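Local coordinates for protein PatF (Prochloron didemni, PDB 4BG2) that probably belongs to the cyanobactin prenyltransferases, enzymes that attach prenyl groups to small ribosomally made peptides, and is linked to the patellamide pathway, at residues Y137-P142 with T173-F178; S113-N118 with P142-E147; T152-D157 with V188-C193; S47-S52 with E67-Q72. All blocks are in the same frame, centred on the assembly; numbering follows the deposited sequence.

Contact 1: residues Y137-P142 with T173-F178; sequences YIHIKP and TMVIGF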
# COMPACT_ATOMS: atom_id res chain seq x y z
N TYR A 137 -5.06 3.93 -1.86
CA TYR A 137 -4.04 4.85 -1.45
C TYR A 137 -4.11 6.09 -2.32
O TYR A 137 -4.25 5.98 -3.53
CB TYR A 137 -2.65 4.20 -1.59
CG TYR A 137 -2.36 3.15 -0.56
CD1 TYR A 137 -2.10 3.51 0.76
CD2 TYR A 137 -2.29 1.79 -0.89
CE1 TYR A 137 -1.80 2.57 1.73
CE2 TYR A 137 -2.00 0.84 0.08
CZ TYR A 137 -1.76 1.24 1.38
OH TYR A 137 -1.47 0.33 2.36
N ILE A 138 -3.97 7.25 -1.70
CA ILE A 138 -3.79 8.49 -2.41
C ILE A 138 -2.30 8.82 -2.39
O ILE A 138 -1.70 8.94 -1.32
CB ILE A 138 -4.54 9.65 -1.71
CG1 ILE A 138 -5.99 9.28 -1.42
CG2 ILE A 138 -4.44 10.96 -2.50
CD1 ILE A 138 -6.85 9.12 -2.62
N HIS A 139 -1.70 9.00 -3.56
CA HIS A 139 -0.30 9.40 -3.67
C HIS A 139 -0.19 10.89 -3.96
O HIS A 139 -0.69 11.37 -4.96
CB HIS A 139 0.39 8.61 -4.75
CG HIS A 139 0.56 7.18 -4.39
ND1 HIS A 139 1.46 6.75 -3.45
CD2 HIS A 139 -0.06 6.06 -4.84
CE1 HIS A 139 1.40 5.44 -3.34
NE2 HIS A 139 0.47 5.00 -4.16
N ILE A 140 0.48 11.59 -3.05
CA ILE A 140 0.57 13.04 -3.06
C ILE A 140 1.86 13.44 -3.74
O ILE A 140 2.84 12.71 -3.65
CB ILE A 140 0.54 13.56 -1.60
CG1 ILE A 140 -0.76 13.12 -0.92
CG2 ILE A 140 0.68 15.06 -1.55
CD1 ILE A 140 -0.69 13.17 0.59
N LYS A 141 1.85 14.58 -4.43
CA LYS A 141 3.06 15.07 -5.11
C LYS A 141 4.07 15.46 -4.05
O LYS A 141 3.74 16.22 -3.14
CB LYS A 141 2.74 16.26 -6.02
CG LYS A 141 1.89 15.89 -7.22
CD LYS A 141 1.75 17.04 -8.20
CE LYS A 141 0.87 16.66 -9.37
NZ LYS A 141 0.47 17.86 -10.16
N PRO A 142 5.30 14.91 -4.13
CA PRO A 142 6.31 15.19 -3.09
C PRO A 142 6.73 16.64 -2.93
O PRO A 142 7.08 17.03 -1.82
CB PRO A 142 7.51 14.37 -3.56
CG PRO A 142 6.89 13.21 -4.25
CD PRO A 142 5.72 13.81 -5.00
N THR A 173 3.44 13.86 5.22
CA THR A 173 2.50 12.85 4.69
C THR A 173 2.58 12.88 3.18
O THR A 173 2.33 13.90 2.55
CB THR A 173 1.06 13.07 5.20
OG1 THR A 173 1.02 12.73 6.58
CG2 THR A 173 0.04 12.19 4.48
N MSE A 174 2.97 11.75 2.60
CA MSE A 174 3.07 11.62 1.15
C MSE A 174 2.09 10.60 0.60
O MSE A 174 1.84 10.57 -0.58
CB MSE A 174 4.49 11.19 0.81
CG MSE A 174 5.04 11.87 -0.43
SE MSE A 174 6.92 11.25 -0.60
CE MSE A 174 6.48 9.47 -1.33
N VAL A 175 1.55 9.75 1.46
CA VAL A 175 0.54 8.78 1.07
C VAL A 175 -0.56 8.79 2.14
O VAL A 175 -0.28 8.86 3.33
CB VAL A 175 1.10 7.32 0.99
CG1 VAL A 175 0.11 6.42 0.29
CG2 VAL A 175 2.44 7.25 0.29
N ILE A 176 -1.80 8.67 1.69
CA ILE A 176 -2.94 8.47 2.58
C ILE A 176 -3.67 7.19 2.18
O ILE A 176 -4.03 7.01 1.02
CB ILE A 176 -3.90 9.66 2.54
CG1 ILE A 176 -3.17 10.94 2.96
CG2 ILE A 176 -5.10 9.40 3.44
CD1 ILE A 176 -3.88 12.21 2.54
N GLY A 177 -3.84 6.28 3.15
CA GLY A 177 -4.50 5.00 2.95
C GLY A 177 -5.92 5.01 3.51
O GLY A 177 -6.17 5.59 4.56
N PHE A 178 -6.84 4.41 2.76
CA PHE A 178 -8.20 4.20 3.23
C PHE A 178 -8.47 2.72 3.08
O PHE A 178 -8.40 2.20 1.97
CB PHE A 178 -9.18 4.97 2.35
CG PHE A 178 -9.01 6.45 2.43
CD1 PHE A 178 -8.14 7.11 1.57
CD2 PHE A 178 -9.73 7.20 3.36
CE1 PHE A 178 -8.01 8.48 1.63
CE2 PHE A 178 -9.61 8.57 3.41
CZ PHE A 178 -8.74 9.21 2.55
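Strands 137-140 and 173-178 run antiparallel with their axes 4.6 Å apart, held in register by I138 N to I176 O (2.7 Å) and by the bonds I176 N to I138 O and I140 N to M174 O. On one face, Y137 bends over its glycine partner. Chi1 (-73°) sets CG beside the backbone N, and the ring beyond it brings Y137 CD1 to 3.6 Å from G177 CA and against V175 CG1. A beta carbon at G177 would lie about 3.0 Å from Y137 CE1, so a residue without a side chain makes room for the ring. H139 stands alongside V175, pointing the same way, with H139 ND1 3.9 Å from V175 CG2. On the other face, I138 CG1 lies 3.7 Å from F178 CE1, at the ring edge and in its plane, while I140 CD1 meets I176 CD1 at 3.9 Å. Beta-branched isoleucines suit the extended strands and, with F178, fill this face; helix 101-110, through F103 and F106, covers part of it. Where the first strand ends, P142 CG rests on the selenium of selenomethionine M174. The chemistry is two-sided: one face is oily, while on the other a phenol and an imidazole probably lend polar character.

Contact 2: residues S113-N118 with P142-E147; sequences SRKIIN and PEEDTE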
# COMPACT_ATOMS: atom_id res chain seq x y z
N SER A 113 -7.94 19.27 -6.45
CA SER A 113 -6.54 19.49 -6.04
C SER A 113 -5.60 19.19 -7.20
O SER A 113 -5.83 18.25 -7.93
CB SER A 113 -6.14 18.63 -4.86
OG SER A 113 -4.79 18.87 -4.54
N ARG A 114 -4.56 20.01 -7.34
CA ARG A 114 -3.48 19.79 -8.31
C ARG A 114 -2.23 19.23 -7.62
O ARG A 114 -1.16 19.21 -8.20
CB ARG A 114 -3.11 21.10 -9.01
CG ARG A 114 -4.27 21.80 -9.71
CD ARG A 114 -3.83 23.11 -10.35
NE ARG A 114 -4.96 23.99 -10.69
CZ ARG A 114 -4.90 25.00 -11.57
NH1 ARG A 114 -3.78 25.30 -12.21
NH2 ARG A 114 -5.99 25.72 -11.80
N LYS A 115 -2.38 18.76 -6.38
CA LYS A 115 -1.26 18.24 -5.60
C LYS A 115 -1.29 16.74 -5.38
O LYS A 115 -0.50 16.20 -4.60
CB LYS A 115 -1.23 18.97 -4.27
CG LYS A 115 -1.07 20.47 -4.46
CD LYS A 115 -1.37 21.22 -3.18
CE LYS A 115 -1.09 22.69 -3.34
NZ LYS A 115 -1.00 23.28 -1.98
N ILE A 116 -2.18 16.06 -6.11
CA ILE A 116 -2.37 14.62 -6.01
C ILE A 116 -1.97 13.99 -7.34
O ILE A 116 -2.40 14.44 -8.41
CB ILE A 116 -3.84 14.28 -5.64
CG1 ILE A 116 -4.18 14.86 -4.27
CG2 ILE A 116 -4.06 12.78 -5.61
CD1 ILE A 116 -5.64 14.77 -3.88
N ILE A 117 -1.14 12.95 -7.27
CA ILE A 117 -0.71 12.21 -8.45
C ILE A 117 -1.81 11.28 -8.91
O ILE A 117 -2.21 11.31 -10.07
CB ILE A 117 0.57 11.36 -8.17
CG1 ILE A 117 1.75 12.27 -7.81
CG2 ILE A 117 0.93 10.54 -9.40
CD1 ILE A 117 2.96 11.52 -7.29
N ASN A 118 -2.31 10.47 -8.00
CA ASN A 118 -3.32 9.48 -8.32
C ASN A 118 -3.85 8.87 -7.06
O ASN A 118 -3.37 9.16 -5.96
CB ASN A 118 -2.77 8.38 -9.24
CG ASN A 118 -1.70 7.50 -8.57
OD1 ASN A 118 -1.76 7.18 -7.39
ND2 ASN A 118 -0.76 7.06 -9.37
N PRO A 142 5.30 14.91 -4.13
CA PRO A 142 6.31 15.19 -3.09
C PRO A 142 6.73 16.64 -2.93
O PRO A 142 7.08 17.03 -1.82
CB PRO A 142 7.51 14.37 -3.56
CG PRO A 142 6.89 13.21 -4.25
CD PRO A 142 5.72 13.81 -5.00
N GLU A 143 6.70 17.41 -4.02
CA GLU A 143 7.24 18.78 -4.02
C GLU A 143 6.20 19.87 -3.86
O GLU A 143 6.47 21.04 -4.11
CB GLU A 143 8.06 19.03 -5.30
CG GLU A 143 9.39 18.30 -5.29
CD GLU A 143 10.36 18.90 -4.29
OE1 GLU A 143 10.78 20.07 -4.49
OE2 GLU A 143 10.69 18.20 -3.29
N GLU A 144 5.00 19.50 -3.42
CA GLU A 144 3.97 20.49 -3.12
C GLU A 144 3.85 20.62 -1.60
O GLU A 144 4.17 19.67 -0.87
CB GLU A 144 2.63 20.07 -3.73
CG GLU A 144 2.64 19.92 -5.24
CD GLU A 144 2.64 21.25 -5.99
OE1 GLU A 144 2.36 22.31 -5.39
OE2 GLU A 144 2.93 21.24 -7.20
N ASP A 145 3.41 21.78 -1.14
CA ASP A 145 3.00 21.97 0.25
C ASP A 145 1.59 21.39 0.35
O ASP A 145 0.66 21.92 -0.25
CB ASP A 145 3.01 23.46 0.65
CG ASP A 145 2.37 23.71 2.01
OD1 ASP A 145 2.32 22.79 2.85
OD2 ASP A 145 1.91 24.86 2.24
N THR A 146 1.46 20.29 1.09
CA THR A 146 0.25 19.50 1.07
C THR A 146 -0.39 19.37 2.44
O THR A 146 -1.14 18.42 2.70
CB THR A 146 0.53 18.13 0.44
OG1 THR A 146 1.60 17.48 1.14
CG2 THR A 146 0.91 18.31 -1.02
N GLU A 147 -0.16 20.37 3.29
CA GLU A 147 -0.81 20.47 4.59
C GLU A 147 -2.33 20.36 4.55
O GLU A 147 -2.90 19.68 5.42
CB GLU A 147 -0.43 21.77 5.31
CG GLU A 147 0.79 21.60 6.18
CD GLU A 147 0.93 22.66 7.24
OE1 GLU A 147 -0.04 22.89 7.98
OE2 GLU A 147 2.02 23.26 7.36
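K115 reaches across to E144, D145 and T146, and its aliphatic chain does most of the touching. At its root, K115 CB lies 3.9 Å from T146 CG2, a methyl group that suits a hydrocarbon neighbour. With CG set beside the backbone N (chi1 -59°), K115 CG then packs 3.8 Å from E144 CB and equally close to E144 CG. The glutamate chain, bent at chi2, crosses the lysine at about a right angle, methylene against methylene. Beyond CG the lysine is extended, and K115 CD and CE each pass 3.6 Å from D145 O. The tip closes the path: K115 NZ donates to D145 O at 2.8 Å, nearly along the C=O axis. The same ammonium forms a salt bridge with E148, whereas E144 OE1 stays 4.9 Å from K115 NZ, near enough only for a probable long-range attraction. A long, flexible cation suits this place, since it can be greasy along its length and charged at its end. At its base, S113 OG accepts from K115 N in an ST turn. Further along, I117 CD1 rests loosely on P142 CD. The carboxylate of D145 is paired with R171, and T146 OG1 is bonded to K204. The contact thus lies at the surface, where the turn entering strand 116-124 meets the loop from strand 133-140 to helix 147-157, with T146 at the helix N-cap position.

Contact 3: residues T152-D157 with V188-C193; sequences TALVLD and VDLGPC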
# COMPACT_ATOMS: atom_id res chain seq x y z
N THR A 152 -7.23 17.27 6.22
CA THR A 152 -8.47 16.55 5.94
C THR A 152 -8.36 15.09 6.38
O THR A 152 -9.24 14.59 7.09
CB THR A 152 -8.78 16.60 4.45
OG1 THR A 152 -8.84 17.96 4.00
CG2 THR A 152 -10.10 15.89 4.16
N ALA A 153 -7.27 14.42 5.99
CA ALA A 153 -7.05 13.01 6.40
C ALA A 153 -6.99 12.86 7.91
O ALA A 153 -7.59 11.94 8.49
CB ALA A 153 -5.76 12.46 5.76
N LEU A 154 -6.27 13.77 8.56
CA LEU A 154 -6.12 13.76 10.02
C LEU A 154 -7.46 13.92 10.72
O LEU A 154 -7.74 13.25 11.71
CB LEU A 154 -5.17 14.88 10.45
CG LEU A 154 -4.38 14.77 11.74
CD1 LEU A 154 -3.49 13.54 11.78
CD2 LEU A 154 -3.54 16.03 11.91
N VAL A 155 -8.29 14.82 10.22
CA VAL A 155 -9.66 14.98 10.72
C VAL A 155 -10.49 13.72 10.55
O VAL A 155 -11.17 13.29 11.46
CB VAL A 155 -10.38 16.14 10.00
CG1 VAL A 155 -11.89 16.08 10.22
CG2 VAL A 155 -9.81 17.47 10.47
N LEU A 156 -10.43 13.11 9.36
CA LEU A 156 -11.18 11.88 9.11
C LEU A 156 -10.64 10.73 9.96
O LEU A 156 -11.41 9.87 10.37
CB LEU A 156 -11.12 11.50 7.62
CG LEU A 156 -11.69 12.55 6.66
CD1 LEU A 156 -11.48 12.13 5.21
CD2 LEU A 156 -13.17 12.80 6.97
N ASP A 157 -9.34 10.72 10.22
CA ASP A 157 -8.75 9.71 11.09
C ASP A 157 -9.21 9.95 12.52
O ASP A 157 -9.55 9.00 13.23
CB ASP A 157 -7.23 9.76 11.02
CG ASP A 157 -6.56 8.90 12.07
OD1 ASP A 157 -6.69 7.65 12.01
OD2 ASP A 157 -5.86 9.47 12.95
N VAL A 188 -8.25 4.99 8.21
CA VAL A 188 -7.48 5.98 7.50
C VAL A 188 -6.04 5.87 8.05
O VAL A 188 -5.82 5.96 9.25
CB VAL A 188 -8.05 7.40 7.72
CG1 VAL A 188 -7.25 8.44 6.96
CG2 VAL A 188 -9.51 7.48 7.31
N ASP A 189 -5.08 5.70 7.13
CA ASP A 189 -3.67 5.64 7.44
C ASP A 189 -3.01 6.93 6.92
O ASP A 189 -3.13 7.25 5.75
CB ASP A 189 -3.04 4.43 6.74
CG ASP A 189 -3.15 3.14 7.55
OD1 ASP A 189 -3.46 3.19 8.77
OD2 ASP A 189 -2.95 2.05 6.97
N LEU A 190 -2.29 7.64 7.79
CA LEU A 190 -1.45 8.77 7.38
C LEU A 190 -0.01 8.35 7.25
O LEU A 190 0.55 7.76 8.18
CB LEU A 190 -1.56 9.94 8.35
CG LEU A 190 -2.74 10.85 7.98
CD1 LEU A 190 -3.97 10.38 8.72
CD2 LEU A 190 -2.45 12.32 8.24
N GLY A 191 0.57 8.64 6.09
CA GLY A 191 1.82 8.00 5.67
C GLY A 191 2.92 8.99 5.39
O GLY A 191 3.22 9.27 4.24
N PRO A 192 3.50 9.57 6.45
CA PRO A 192 4.70 10.34 6.24
C PRO A 192 5.84 9.47 5.71
O PRO A 192 5.98 8.31 6.10
CB PRO A 192 5.03 10.88 7.63
CG PRO A 192 4.41 9.91 8.55
CD PRO A 192 3.12 9.54 7.86
N CYS A 193 6.63 10.04 4.80
CA CYS A 193 7.76 9.35 4.19
C CYS A 193 9.02 10.21 4.23
O CYS A 193 8.93 11.43 4.27
CB CYS A 193 7.45 9.02 2.75
SG CYS A 193 6.11 7.85 2.56
O HOH W 1 -8.38 5.65 11.15
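L190 wedges into the helix between A153 and L154, its two methyl groups parted between them. L190 CD1 lies 4.0 Å from A153 CB, while L190 CD2 meets L154 CD1 at 3.9 Å, the two leucine side chains crossing at about a right angle. A chi2 of 91° on L190, well away from a staggered value, turns CD1 toward A153 and D157. The small alanine suits the spot, since it lets the branched leucine lie close to the helix backbone. V188 comes in beside D157, one helical turn after A153, with V188 CB 4.1 Å from D157 CB. V188 CG1 sits 3.8 Å from A153 O, and V188 CG2 approaches L156 CB. This is the outer layer of a ten-stranded antiparallel barrel wrapped by helices, an arrangement consistent with the ABBA prenyltransferase barrel; here helix 147-157 lies on strand 186-194, their N-to-C directions 142° apart. An alanine at L190 would probably open a gap under the helix, leaving L154 CD1 and D157 CB without the methyls that now meet them. D157 carries the polar side of the contact. Its CG stands anti to the backbone N (chi1 170°), which brings the carboxylate carbon beside V188 O. D157 OD1 and V188 O, two acceptors, are 3.4 Å apart; a water donates to D157 OD1 at 2.8 Å while accepting from V188 N at 3.0 Å. OD1 also accepts from K236 N and is hydrogen-bonded to S235 OG, which bonds V188 O as well. D157 OD2 is bonded to Y161 OH and G159 N.

Contact 4: residues S47-S52 with E67-Q72; sequences SCSVES and EVCNNQ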
# COMPACT_ATOMS: atom_id res chain seq x y z
N SER A 47 0.19 2.58 -18.50
CA SER A 47 1.05 1.59 -17.88
C SER A 47 0.80 1.62 -16.38
O SER A 47 0.75 2.69 -15.77
CB SER A 47 2.51 1.95 -18.17
OG SER A 47 3.38 0.98 -17.63
N CYS A 48 0.66 0.43 -15.79
CA CYS A 48 0.42 0.27 -14.37
C CYS A 48 1.55 -0.45 -13.66
O CYS A 48 2.29 -1.23 -14.25
CB CYS A 48 -0.85 -0.54 -14.16
SG CYS A 48 -2.37 0.38 -14.53
N SER A 49 1.66 -0.19 -12.36
CA SER A 49 2.44 -1.01 -11.47
C SER A 49 1.50 -1.86 -10.62
O SER A 49 0.42 -1.40 -10.22
CB SER A 49 3.38 -0.16 -10.61
OG SER A 49 2.79 0.14 -9.37
N VAL A 50 1.87 -3.11 -10.39
CA VAL A 50 1.11 -3.99 -9.54
C VAL A 50 1.96 -4.29 -8.33
O VAL A 50 3.07 -4.83 -8.47
CB VAL A 50 0.74 -5.31 -10.23
CG1 VAL A 50 -0.03 -6.21 -9.27
CG2 VAL A 50 -0.05 -5.05 -11.50
N GLU A 51 1.47 -3.91 -7.16
CA GLU A 51 2.20 -4.15 -5.91
C GLU A 51 1.49 -5.24 -5.16
O GLU A 51 0.43 -5.00 -4.57
CB GLU A 51 2.28 -2.90 -5.02
CG GLU A 51 3.28 -3.05 -3.87
CD GLU A 51 3.58 -1.73 -3.12
OE1 GLU A 51 2.68 -0.88 -3.06
OE2 GLU A 51 4.69 -1.57 -2.56
N SER A 52 2.04 -6.45 -5.22
CA SER A 52 1.48 -7.59 -4.52
C SER A 52 2.15 -7.71 -3.14
O SER A 52 3.28 -7.28 -2.95
CB SER A 52 1.72 -8.88 -5.32
OG SER A 52 1.28 -8.78 -6.67
N GLU A 67 -2.11 -3.81 -4.76
CA GLU A 67 -2.38 -2.41 -5.06
C GLU A 67 -1.93 -2.18 -6.50
O GLU A 67 -0.80 -2.49 -6.85
CB GLU A 67 -1.59 -1.44 -4.17
CG GLU A 67 -1.86 -1.45 -2.70
CD GLU A 67 -3.32 -1.34 -2.37
OE1 GLU A 67 -4.16 -0.51 -3.00
OE2 GLU A 67 -3.55 -2.12 -1.45
N VAL A 68 -2.82 -1.61 -7.32
CA VAL A 68 -2.53 -1.29 -8.69
C VAL A 68 -2.76 0.19 -8.97
O VAL A 68 -3.77 0.79 -8.53
CB VAL A 68 -3.42 -2.13 -9.61
CG1 VAL A 68 -3.13 -1.81 -11.08
CG2 VAL A 68 -3.20 -3.61 -9.34
N CYS A 69 -1.84 0.80 -9.69
CA CYS A 69 -2.10 2.15 -10.19
C CYS A 69 -1.31 2.46 -11.43
O CYS A 69 -0.29 1.83 -11.73
CB CYS A 69 -1.79 3.19 -9.11
SG CYS A 69 -0.03 3.33 -8.67
N ASN A 70 -1.78 3.49 -12.13
CA ASN A 70 -1.07 4.03 -13.26
C ASN A 70 0.23 4.64 -12.77
O ASN A 70 0.26 5.32 -11.75
CB ASN A 70 -1.95 5.06 -13.99
CG ASN A 70 -1.25 5.65 -15.17
OD1 ASN A 70 -0.31 6.43 -15.02
ND2 ASN A 70 -1.68 5.27 -16.37
N ASN A 71 1.31 4.36 -13.47
CA ASN A 71 2.63 4.77 -13.05
C ASN A 71 3.23 5.77 -14.02
O ASN A 71 4.41 6.03 -13.97
CB ASN A 71 3.54 3.53 -12.86
CG ASN A 71 3.76 2.74 -14.15
OD1 ASN A 71 3.64 3.25 -15.27
ND2 ASN A 71 4.13 1.48 -13.99
N GLN A 72 2.39 6.35 -14.89
CA GLN A 72 2.80 7.37 -15.85
C GLN A 72 2.20 8.75 -15.52
O GLN A 72 1.16 9.12 -16.07
CB GLN A 72 2.31 7.01 -17.26
CG GLN A 72 2.89 5.77 -17.88
CD GLN A 72 2.13 5.42 -19.14
OE1 GLN A 72 0.90 5.31 -19.13
NE2 GLN A 72 2.86 5.28 -20.25
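The chi1 of Q72 (-65°) sets CG beside the backbone N, and the chain runs on toward S47, where Q72 OE1 accepts from S47 N at 2.9 Å with the donor well above the amide plane. N70 has CG anti to its backbone N (chi1 180°), which brings N70 CG to 3.6 Å from S47 O. N70 OD1 accepts from Q72 N at 2.7 Å in an Asx turn, and N70 ND2 donates to E45 O. An alanine at N70 would probably leave Q72 N without this acceptor and E45 O without its donor, setting the turn that presents Q72 free to shift. Asparagine suits the place because one short amide can both accept and donate. Within the turn, N71 N donates to S47 O, and a chi1 of 62° puts N71 CG between the backbone N and the carbonyl carbon, with the amide against S47 and the C48 backbone. Strands 48-57 and 60-70 form the first hairpin of the ten-stranded barrel, and strand 48-57 also pairs with the last strand, 295-303, to close it. S49 N bonds to C69 O at 2.9 Å and E51 N to E67 O at 2.7 Å. Between these pairs the small valines V50 and V68 lie side by side, while on the opposite face the polar ends of S49 and E51 are bonded to D301 and Y246.

In the fold
From the N terminus, contact 4 comes first: it pairs the open end of the hairpin formed by strands 48-57 and 60-70 and stands in series with the rest. Contact 2 opens at 113-118, and contact 1 opens at 137-142 before contact 2 closes at 142-147, so the two cross and share P142. Contact 3 then opens at 152-157, contact 1 closes at 173-178, and contact 3 closes at 188-193, so contacts 1 and 3 also cross; none nests within another. Strands 116-124, 133-140, 173-181 and 186-194 are successive neighbours in the barrel. Contacts 2 and 3 tie to its wall the loop and helix that lie between strands 133-140 and 173-181.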